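Local coordinates for hyaluronidase (Streptomyces koganeiensis, PDB 4UFQ), which probably cleaves hyaluronan as a hyalurononglucosaminidase, and is built as an elongated trimer rich in beta strands, at residues Thr119-Ile124 and Val136-Thr140; Arg127-Asp133 and Val145-Ala150; Val183-Val187 and Trp204-Asn208. Where two conformers were deposited one is given. Residue numbers count along the deposited sequence, not the author numbering.

Contact 1 of 3, residues Thr119-Ile124 and Val136-Thr140; sequences TKGNLI and VVKGT. With SO4 (sulfate ion), chain Q.
The segment Thr119-Ile124 is a loop that runs into strand 124-127, antiparallel to Val136-Thr140, the end of strand 132-137 and the turn after it. Thr119 opens an ST turn: its OG1 accepts from Gly121 N at 3.1 Å, and it also bonds Ala107 O of a neighbouring subunit. Lys120 O reaches Gly139 N through one water, 2.8 Å from Lys120 O and 2.9 Å from Gly139 N. Three carbonyls of the loop crowd Gly139, and a CB there would clash with Thr119 O and Gly121 O. Asn122 has its CA 4.3 Å from that of Lys138. With chi1 in the m well, its OD1 accepts from Lys138 NZ at 2.7 Å. The lysine curls back to this point with chi1, chi2 and chi3 all m. Asn122 ND2 donates to sulfate O3 at 2.9 Å and also bonds Gln108 of a neighbouring subunit. Leu123 adopts phi/psi -76/-40, and its N donates to Val137 O at 2.8 Å. Its CD1 packs on Val137 CG1 at 4.0 Å. Ile124 is extended again. Its O accepts from Val137 N at 3.0 Å and lies 3.3 Å from Val136 CA, a CA-H...O contact. Ile124 CG2 meets Val137 CG2 at 3.5 Å on the same sheet face. Leu123 and Ile124 thus both stand opposite Val137, a classic beta bulge at the end of a hairpin. Ile124 also pairs in parallel with a strand of a neighbouring subunit, consistent with the interwoven trimeric beta structure of phage-fibre hyaluronidases.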
loop_
_atom_site.group_PDB
_atom_site.type_symbol
_atom_site.label_atom_id
_atom_site.label_comp_id
_atom_site.label_asym_id
_atom_site.label_seq_id
_atom_site.Cartn_x
_atom_site.Cartn_y
_atom_site.Cartn_z
ATOM N N THR B 119 -8.999 -7.140 -11.930
ATOM C CA THR B 119 -10.141 -6.991 -11.056
ATOM C C THR B 119 -10.889 -5.716 -11.416
ATOM O O THR B 119 -10.323 -4.774 -11.986
ATOM C CB THR B 119 -9.749 -6.904 -9.574
ATOM O OG1 THR B 119 -10.945 -6.811 -8.787
ATOM C CG2 THR B 119 -8.860 -5.698 -9.273
ATOM N N LYS B 120 -12.165 -5.679 -11.061
ATOM C CA LYS B 120 -12.954 -4.472 -11.243
ATOM C C LYS B 120 -12.928 -3.595 -9.989
ATOM O O LYS B 120 -13.370 -2.449 -10.024
ATOM C CB LYS B 120 -14.382 -4.832 -11.665
ATOM C CG LYS B 120 -14.426 -5.465 -13.052
ATOM C CD LYS B 120 -15.788 -6.038 -13.399
ATOM C CE LYS B 120 -15.793 -6.619 -14.809
ATOM N NZ LYS B 120 -14.724 -7.643 -15.010
ATOM N N GLY B 121 -12.381 -4.119 -8.893
ATOM C CA GLY B 121 -12.268 -3.348 -7.660
ATOM C C GLY B 121 -11.050 -2.442 -7.521
ATOM O O GLY B 121 -10.103 -2.513 -8.308
ATOM N N ASN B 122 -11.068 -1.587 -6.498
ATOM C CA ASN B 122 -9.960 -0.671 -6.241
ATOM C C ASN B 122 -8.697 -1.454 -5.951
ATOM O O ASN B 122 -8.749 -2.459 -5.230
ATOM C CB ASN B 122 -10.236 0.216 -5.026
ATOM C CG ASN B 122 -11.433 1.100 -5.199
ATOM O OD1 ASN B 122 -11.621 1.719 -6.254
ATOM N ND2 ASN B 122 -12.264 1.170 -4.165
ATOM N N LEU B 123 -7.573 -1.020 -6.499
ATOM C CA LEU B 123 -6.303 -1.652 -6.191
ATOM C C LEU B 123 -5.815 -1.225 -4.805
ATOM O O LEU B 123 -5.297 -2.047 -4.033
ATOM C CB LEU B 123 -5.265 -1.310 -7.270
ATOM C CG LEU B 123 -5.762 -1.552 -8.698
ATOM C CD1 LEU B 123 -4.603 -1.312 -9.688
ATOM C CD2 LEU B 123 -6.333 -2.943 -8.849
ATOM N N ILE B 124 -5.997 0.050 -4.477
ATOM C CA ILE B 124 -5.728 0.562 -3.136
ATOM C C ILE B 124 -6.726 1.678 -2.870
ATOM O O ILE B 124 -7.060 2.450 -3.772
ATOM C CB ILE B 124 -4.251 1.027 -2.963
ATOM C CG1 ILE B 124 -3.975 1.405 -1.511
ATOM C CG2 ILE B 124 -3.931 2.164 -3.944
ATOM C CD1 ILE B 124 -2.491 1.572 -1.196
ATOM N N VAL B 136 -6.833 6.870 -3.959
ATOM C CA VAL B 136 -7.451 5.667 -4.504
ATOM C C VAL B 136 -6.911 5.403 -5.902
ATOM O O VAL B 136 -6.710 6.332 -6.701
ATOM C CB VAL B 136 -8.987 5.768 -4.504
ATOM C CG1 VAL B 136 -9.483 6.882 -5.431
ATOM C CG2 VAL B 136 -9.642 4.440 -4.870
ATOM N N VAL B 137 -6.621 4.137 -6.172
ATOM C CA VAL B 137 -6.281 3.666 -7.501
ATOM C C VAL B 137 -7.376 2.693 -7.876
ATOM O O VAL B 137 -7.524 1.638 -7.250
ATOM C CB VAL B 137 -4.872 3.020 -7.571
ATOM C CG1 VAL B 137 -4.534 2.634 -9.012
ATOM C CG2 VAL B 137 -3.786 3.922 -7.021
ATOM N N LYS B 138 -8.194 3.066 -8.851
ATOM C CA LYS B 138 -9.278 2.215 -9.315
ATOM C C LYS B 138 -8.761 1.015 -10.096
ATOM O O LYS B 138 -7.624 1.002 -10.565
ATOM C CB LYS B 138 -10.226 3.035 -10.211
ATOM C CG LYS B 138 -10.656 4.428 -9.657
ATOM C CD LYS B 138 -11.412 4.388 -8.344
ATOM C CE LYS B 138 -12.812 3.835 -8.445
ATOM N NZ LYS B 138 -13.373 3.613 -7.066
ATOM N N GLY B 139 -9.611 0.012 -10.258
ATOM C CA GLY B 139 -9.306 -1.116 -11.126
ATOM C C GLY B 139 -8.886 -0.701 -12.540
ATOM O O GLY B 139 -8.084 -1.375 -13.180
ATOM N N THR B 140 -9.453 0.384 -13.056
ATOM C CA THR B 140 -9.075 0.927 -14.364
ATOM C C THR B 140 -7.672 1.527 -14.395
ATOM O O THR B 140 -7.118 1.779 -15.473
ATOM C CB THR B 140 -10.012 2.081 -14.746
ATOM O OG1 THR B 140 -9.968 3.058 -13.695
ATOM C CG2 THR B 140 -11.443 1.582 -14.951
HETATM S S SO4 Q . -15.940 1.720 -4.076
HETATM O O1 SO4 Q . -15.529 0.318 -3.962
HETATM O O2 SO4 Q . -17.059 1.832 -5.020
HETATM O O3 SO4 Q . -14.819 2.576 -4.478
HETATM O O4 SO4 Q . -16.429 2.169 -2.772
HETATM O O HOH W 1 -12.377 0.060 -9.249
#

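Contact 2 of 3, residues Arg127-Asp133 and Val145-Ala150; sequences RNNTGLD and VGIDRA. With SO4 (sulfate ion), chain Q.
Arg149 slots its guanidinium between Arg127 CB, over one face, and Gly131 N, over the opposite face. It sits beside two short, weakly bonded antiparallel strands, 132-133 and 147-148, joined through a G1 beta bulge in which Gly146 and Ile147 both face Asp133. Gly146 has the positive phi of that bulge (76/16). Its N donates to Asp133 O at 2.9 Å, while Asp133 N donates to Ile147 O at 2.9 Å. Leu132 and Asp148 form a non-hydrogen-bonded pair, CA to CA 4.6 Å, with diverging side chains. A type II turn from Asn129 to Leu132, with Gly131 at phi/psi 82/-4, brings Gly131 O to Arg149 N at 2.9 Å. The Arg149 side chain (chi1 t, chi2 t, chi3 m) then binds carbonyls at both ends of the turn: NE donates to Leu132 O at 2.9 Å, and NH2 donates weakly to Asn129 O, also at 2.9 Å. Arg127, with chi1 m and the rest extended, lies close to this like charge, NE to Arg149 NE 4.3 Å. Asp133 pairs with Arg127: Arg127 NE reaches Asp133 OD1 at 2.7 Å in a salt bridge. Asn128, just before the turn, bonds Gly139 of a neighbouring subunit. Arg127 NH2 bonds sulfate O3 at 2.7 Å, and Asp133 OD2 accepts from Ala150 N at 3.0 Å.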
loop_
_atom_site.group_PDB
_atom_site.type_symbol
_atom_site.label_atom_id
_atom_site.label_comp_id
_atom_site.label_asym_id
_atom_site.label_seq_id
_atom_site.Cartn_x
_atom_site.Cartn_y
_atom_site.Cartn_z
ATOM N N ARG B 127 -8.906 5.685 3.002
ATOM C CA ARG B 127 -10.139 6.391 3.327
ATOM C C ARG B 127 -10.173 6.796 4.787
ATOM O O ARG B 127 -10.804 6.139 5.632
ATOM C CB ARG B 127 -11.353 5.523 2.961
ATOM C CG ARG B 127 -11.552 5.398 1.464
ATOM C CD ARG B 127 -12.633 4.395 1.035
ATOM N NE ARG B 127 -12.880 4.572 -0.403
ATOM C CZ ARG B 127 -13.765 3.897 -1.128
ATOM N NH1 ARG B 127 -14.524 2.970 -0.569
ATOM N NH2 ARG B 127 -13.887 4.154 -2.430
ATOM N N ASN B 128 -9.506 7.902 5.078
ATOM C CA ASN B 128 -9.381 8.395 6.440
ATOM C C ASN B 128 -10.396 9.488 6.747
ATOM O O ASN B 128 -11.023 9.491 7.815
ATOM C CB ASN B 128 -7.963 8.930 6.626
ATOM C CG ASN B 128 -7.606 9.131 8.073
ATOM O OD1 ASN B 128 -7.957 8.319 8.919
ATOM N ND2 ASN B 128 -6.934 10.235 8.376
ATOM N N ASN B 129 -10.553 10.413 5.800
ATOM C CA ASN B 129 -11.399 11.584 6.006
ATOM C C ASN B 129 -12.814 11.410 5.459
ATOM O O ASN B 129 -13.003 10.969 4.322
ATOM C CB ASN B 129 -10.702 12.806 5.413
ATOM C CG ASN B 129 -9.430 13.134 6.159
ATOM O OD1 ASN B 129 -9.478 13.524 7.330
ATOM N ND2 ASN B 129 -8.289 12.933 5.514
ATOM N N THR B 130 -13.801 11.741 6.293
ATOM C CA THR B 130 -15.205 11.488 5.970
ATOM C C THR B 130 -15.576 12.105 4.619
ATOM O O THR B 130 -15.230 13.261 4.323
ATOM C CB THR B 130 -16.134 12.031 7.068
ATOM O OG1 THR B 130 -15.790 11.426 8.320
ATOM C CG2 THR B 130 -17.597 11.729 6.755
ATOM N N GLY B 131 -16.242 11.316 3.781
ATOM C CA GLY B 131 -16.715 11.803 2.497
ATOM C C GLY B 131 -15.681 11.810 1.379
ATOM O O GLY B 131 -16.019 12.111 0.238
ATOM N N LEU B 132 -14.437 11.447 1.689
ATOM C CA LEU B 132 -13.348 11.547 0.711
ATOM C C LEU B 132 -12.672 10.214 0.433
ATOM O O LEU B 132 -12.640 9.317 1.280
ATOM C CB LEU B 132 -12.274 12.543 1.192
ATOM C CG LEU B 132 -12.754 13.976 1.460
ATOM C CD1 LEU B 132 -11.607 14.854 1.946
ATOM C CD2 LEU B 132 -13.393 14.576 0.207
ATOM N N ASP B 133 -12.127 10.104 -0.771
ATOM C CA ASP B 133 -11.072 9.148 -1.082
ATOM C C ASP B 133 -9.756 9.910 -1.014
ATOM O O ASP B 133 -9.412 10.662 -1.935
ATOM C CB ASP B 133 -11.242 8.561 -2.487
ATOM C CG ASP B 133 -11.778 7.156 -2.471
ATOM O OD1 ASP B 133 -11.272 6.337 -1.677
ATOM O OD2 ASP B 133 -12.701 6.870 -3.258
ATOM N N VAL B 145 -7.252 11.750 -5.831
ATOM C CA VAL B 145 -6.581 12.353 -4.679
ATOM C C VAL B 145 -7.524 13.416 -4.104
ATOM O O VAL B 145 -7.643 14.506 -4.670
ATOM C CB VAL B 145 -5.199 12.961 -5.025
ATOM C CG1 VAL B 145 -4.544 13.538 -3.775
ATOM C CG2 VAL B 145 -4.264 11.947 -5.694
ATOM N N GLY B 146 -8.211 13.118 -3.011
ATOM C CA GLY B 146 -9.175 14.048 -2.449
ATOM C C GLY B 146 -10.495 14.129 -3.195
ATOM O O GLY B 146 -11.264 15.072 -2.987
ATOM N N ILE B 147 -10.783 13.159 -4.056
ATOM C CA ILE B 147 -12.070 13.131 -4.734
ATOM C C ILE B 147 -13.143 12.659 -3.758
ATOM O O ILE B 147 -12.843 12.105 -2.687
ATOM C CB ILE B 147 -12.044 12.224 -6.013
ATOM C CG1 ILE B 147 -11.727 10.765 -5.638
ATOM C CG2 ILE B 147 -11.046 12.774 -7.025
ATOM C CD1 ILE B 147 -11.873 9.802 -6.806
ATOM N N ASP B 148 -14.400 12.878 -4.111
ATOM C CA ASP B 148 -15.499 12.397 -3.299
ATOM C C ASP B 148 -15.406 10.875 -3.213
ATOM O O ASP B 148 -15.068 10.212 -4.203
ATOM C CB ASP B 148 -16.840 12.813 -3.911
ATOM C CG ASP B 148 -17.075 14.318 -3.875
ATOM O OD1 ASP B 148 -16.424 15.027 -3.082
ATOM O OD2 ASP B 148 -17.946 14.785 -4.634
ATOM N N ARG B 149 -15.694 10.322 -2.040
ATOM C CA ARG B 149 -15.510 8.889 -1.832
ATOM C C ARG B 149 -16.333 8.096 -2.839
ATOM O O ARG B 149 -17.525 8.354 -3.039
ATOM C CB ARG B 149 -15.881 8.472 -0.404
ATOM C CG ARG B 149 -15.525 7.017 -0.105
ATOM C CD ARG B 149 -15.624 6.707 1.370
ATOM N NE ARG B 149 -14.707 7.522 2.165
ATOM C CZ ARG B 149 -14.506 7.358 3.464
ATOM N NH1 ARG B 149 -15.150 6.395 4.103
ATOM N NH2 ARG B 149 -13.662 8.145 4.123
ATOM N N ALA B 150 -15.661 7.144 -3.474
ATOM C CA ALA B 150 -16.249 6.191 -4.426
ATOM C C ALA B 150 -16.577 6.800 -5.788
ATOM O O ALA B 150 -17.100 6.117 -6.671
ATOM C CB ALA B 150 -17.479 5.467 -3.833
HETATM S S SO4 Q . -15.940 1.720 -4.076
HETATM O O1 SO4 Q . -15.529 0.318 -3.962
HETATM O O2 SO4 Q . -17.059 1.832 -5.020
HETATM O O3 SO4 Q . -14.819 2.576 -4.478
HETATM O O4 SO4 Q . -16.429 2.169 -2.772
#

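Contact 3 of 3, residues Val183-Val187 and Trp204-Asn208; sequences VPTSV and WRGSN
Near the C-terminus, the loop Val183-Val187 lies over the face of a three-stranded antiparallel sheet that carries Arg205 and Tyr196. Trp204-Asn208 is the end of its middle strand, 201-206, and what follows it. No beta bridge joins the two. The backbones stay apart, with CA to CA 7.5 Å for Pro184 and Arg205 and 6.3 Å for Val187 and Ser207, so side chains fill the space. Arg205 does most of this. Its CA-to-CB bond points toward the loop. Chi1 and chi2 are t, then chi3 is m (-85°) and chi4 -88°, so the chain runs straight and then bends at its end. The bend sets one face of the guanidinium against Thr185 O, with NH1 3.7 Å from that oxygen. Arg205 CD lies 3.8 Å from Ser186 N. Val187, chi1 m, also points toward the strand. Its CG1 sits 3.8 Å from Arg205 O and 4.1 Å from Arg205 CG, and its CG2 is 4.1 Å from Ser207 CA. Pro184 packs on Tyr196 of strand 193-198. Trp204 turns elsewhere, its NE1 bonding Gly200 of a neighbouring subunit. The Arg205 NE to Pro184 O bond is weak, at 3.3 Å. A water bridges the same two atoms, donating to Pro184 O at 2.6 Å and accepting from Arg205 NE at 2.9 Å.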
loop_
_atom_site.group_PDB
_atom_site.type_symbol
_atom_site.label_atom_id
_atom_site.label_comp_id
_atom_site.label_asym_id
_atom_site.label_seq_id
_atom_site.Cartn_x
_atom_site.Cartn_y
_atom_site.Cartn_z
ATOM N N VAL B 183 -6.417 15.930 -29.918
ATOM C CA VAL B 183 -6.633 17.316 -29.523
ATOM C C VAL B 183 -7.922 17.411 -28.695
ATOM O O VAL B 183 -8.956 16.940 -29.121
ATOM C CB VAL B 183 -6.727 18.197 -30.802
ATOM C CG1 VAL B 183 -7.144 19.589 -30.468
ATOM C CG2 VAL B 183 -5.379 18.194 -31.548
ATOM N N PRO B 184 -7.848 18.042 -27.507
ATOM C CA PRO B 184 -9.088 18.217 -26.736
ATOM C C PRO B 184 -10.197 18.966 -27.470
ATOM O O PRO B 184 -9.900 19.891 -28.232
ATOM C CB PRO B 184 -8.633 19.053 -25.547
ATOM C CG PRO B 184 -7.202 18.635 -25.341
ATOM C CD PRO B 184 -6.671 18.484 -26.753
ATOM N N THR B 185 -11.451 18.586 -27.237
ATOM C CA THR B 185 -12.612 19.287 -27.794
ATOM C C THR B 185 -13.592 19.704 -26.703
ATOM O O THR B 185 -14.705 20.145 -26.997
ATOM C CB THR B 185 -13.360 18.405 -28.798
ATOM O OG1 THR B 185 -13.800 17.209 -28.149
ATOM C CG2 THR B 185 -12.458 18.021 -29.985
ATOM N N SER B 186 -13.191 19.523 -25.448
ATOM C CA SER B 186 -14.026 19.792 -24.296
ATOM C C SER B 186 -13.137 20.046 -23.078
ATOM O O SER B 186 -11.904 19.827 -23.118
ATOM C CB SER B 186 -14.949 18.590 -24.038
ATOM O OG SER B 186 -14.168 17.415 -23.843
ATOM N N VAL B 187 -13.773 20.500 -21.998
ATOM C CA VAL B 187 -13.097 20.745 -20.717
ATOM C C VAL B 187 -13.827 20.026 -19.585
ATOM O O VAL B 187 -14.880 19.440 -19.804
ATOM C CB VAL B 187 -12.914 22.278 -20.412
ATOM C CG1 VAL B 187 -12.280 22.977 -21.613
ATOM C CG2 VAL B 187 -14.181 22.948 -20.018
ATOM N N TRP B 204 -3.953 26.322 -24.955
ATOM C CA TRP B 204 -5.050 26.276 -23.984
ATOM C C TRP B 204 -6.368 26.345 -24.711
ATOM O O TRP B 204 -6.595 27.229 -25.556
ATOM C CB TRP B 204 -5.002 27.487 -23.058
ATOM C CG TRP B 204 -6.132 27.688 -22.041
ATOM C CD1 TRP B 204 -7.125 28.626 -22.091
ATOM C CD2 TRP B 204 -6.286 27.012 -20.784
ATOM N NE1 TRP B 204 -7.886 28.564 -20.961
ATOM C CE2 TRP B 204 -7.397 27.580 -20.140
ATOM C CE3 TRP B 204 -5.608 25.968 -20.160
ATOM C CZ2 TRP B 204 -7.817 27.167 -18.879
ATOM C CZ3 TRP B 204 -6.031 25.556 -18.919
ATOM C CH2 TRP B 204 -7.138 26.131 -18.307
ATOM N N ARG B 205 -7.252 25.411 -24.380
ATOM C CA ARG B 205 -8.660 25.481 -24.726
ATOM C C ARG B 205 -9.430 25.959 -23.502
ATOM O O ARG B 205 -9.400 25.295 -22.465
ATOM C CB ARG B 205 -9.178 24.125 -25.197
ATOM C CG ARG B 205 -10.712 24.053 -25.260
ATOM C CD ARG B 205 -11.226 22.719 -25.767
ATOM N NE ARG B 205 -11.257 22.724 -27.217
ATOM C CZ ARG B 205 -12.277 23.139 -27.958
ATOM N NH1 ARG B 205 -13.392 23.587 -27.407
ATOM N NH2 ARG B 205 -12.173 23.121 -29.282
ATOM N N GLY B 206 -10.084 27.105 -23.596
ATOM C CA GLY B 206 -10.884 27.619 -22.500
ATOM C C GLY B 206 -12.305 27.106 -22.489
ATOM O O GLY B 206 -12.794 26.474 -23.449
ATOM N N SER B 207 -13.039 27.458 -21.442
ATOM C CA SER B 207 -14.373 26.889 -21.255
ATOM C C SER B 207 -15.368 27.359 -22.292
ATOM O O SER B 207 -16.393 26.704 -22.487
ATOM C CB SER B 207 -14.906 27.168 -19.852
ATOM O OG SER B 207 -15.015 28.548 -19.608
ATOM N N ASN B 208 -15.103 28.496 -22.930
ATOM C CA ASN B 208 -16.002 29.002 -23.954
ATOM C C ASN B 208 -15.591 28.505 -25.335
ATOM O O ASN B 208 -16.232 28.830 -26.336
ATOM C CB ASN B 208 -16.080 30.533 -23.941
ATOM C CG ASN B 208 -16.910 31.064 -22.787
ATOM O OD1 ASN B 208 -17.796 30.372 -22.272
ATOM N ND2 ASN B 208 -16.631 32.298 -22.379
HETATM O O HOH W 2 -8.696 22.209 -28.427
#

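Overall arrangement
Contacts 1 and 2 belong to one sheet and share strand 132-137. Their segments alternate along the chain, and their centres are 14 Å apart. They touch where Val136 packs on Ile147 and Asn122 on Arg127, and one sulfate bonds both of those polar residues. Contact 1 is mostly buried and combines backbone pairing with apolar packing. Contact 2 is partly buried, and arginine and aspartate groups join its backbone bonds. Contact 3 comes later in the chain, on a separate C-terminal sheet, about 18 Å from contact 1 and 15 Å from contact 2 between nearest atoms. It is a surface contact, looser and partly water-mediated. All three reach a neighbouring subunit.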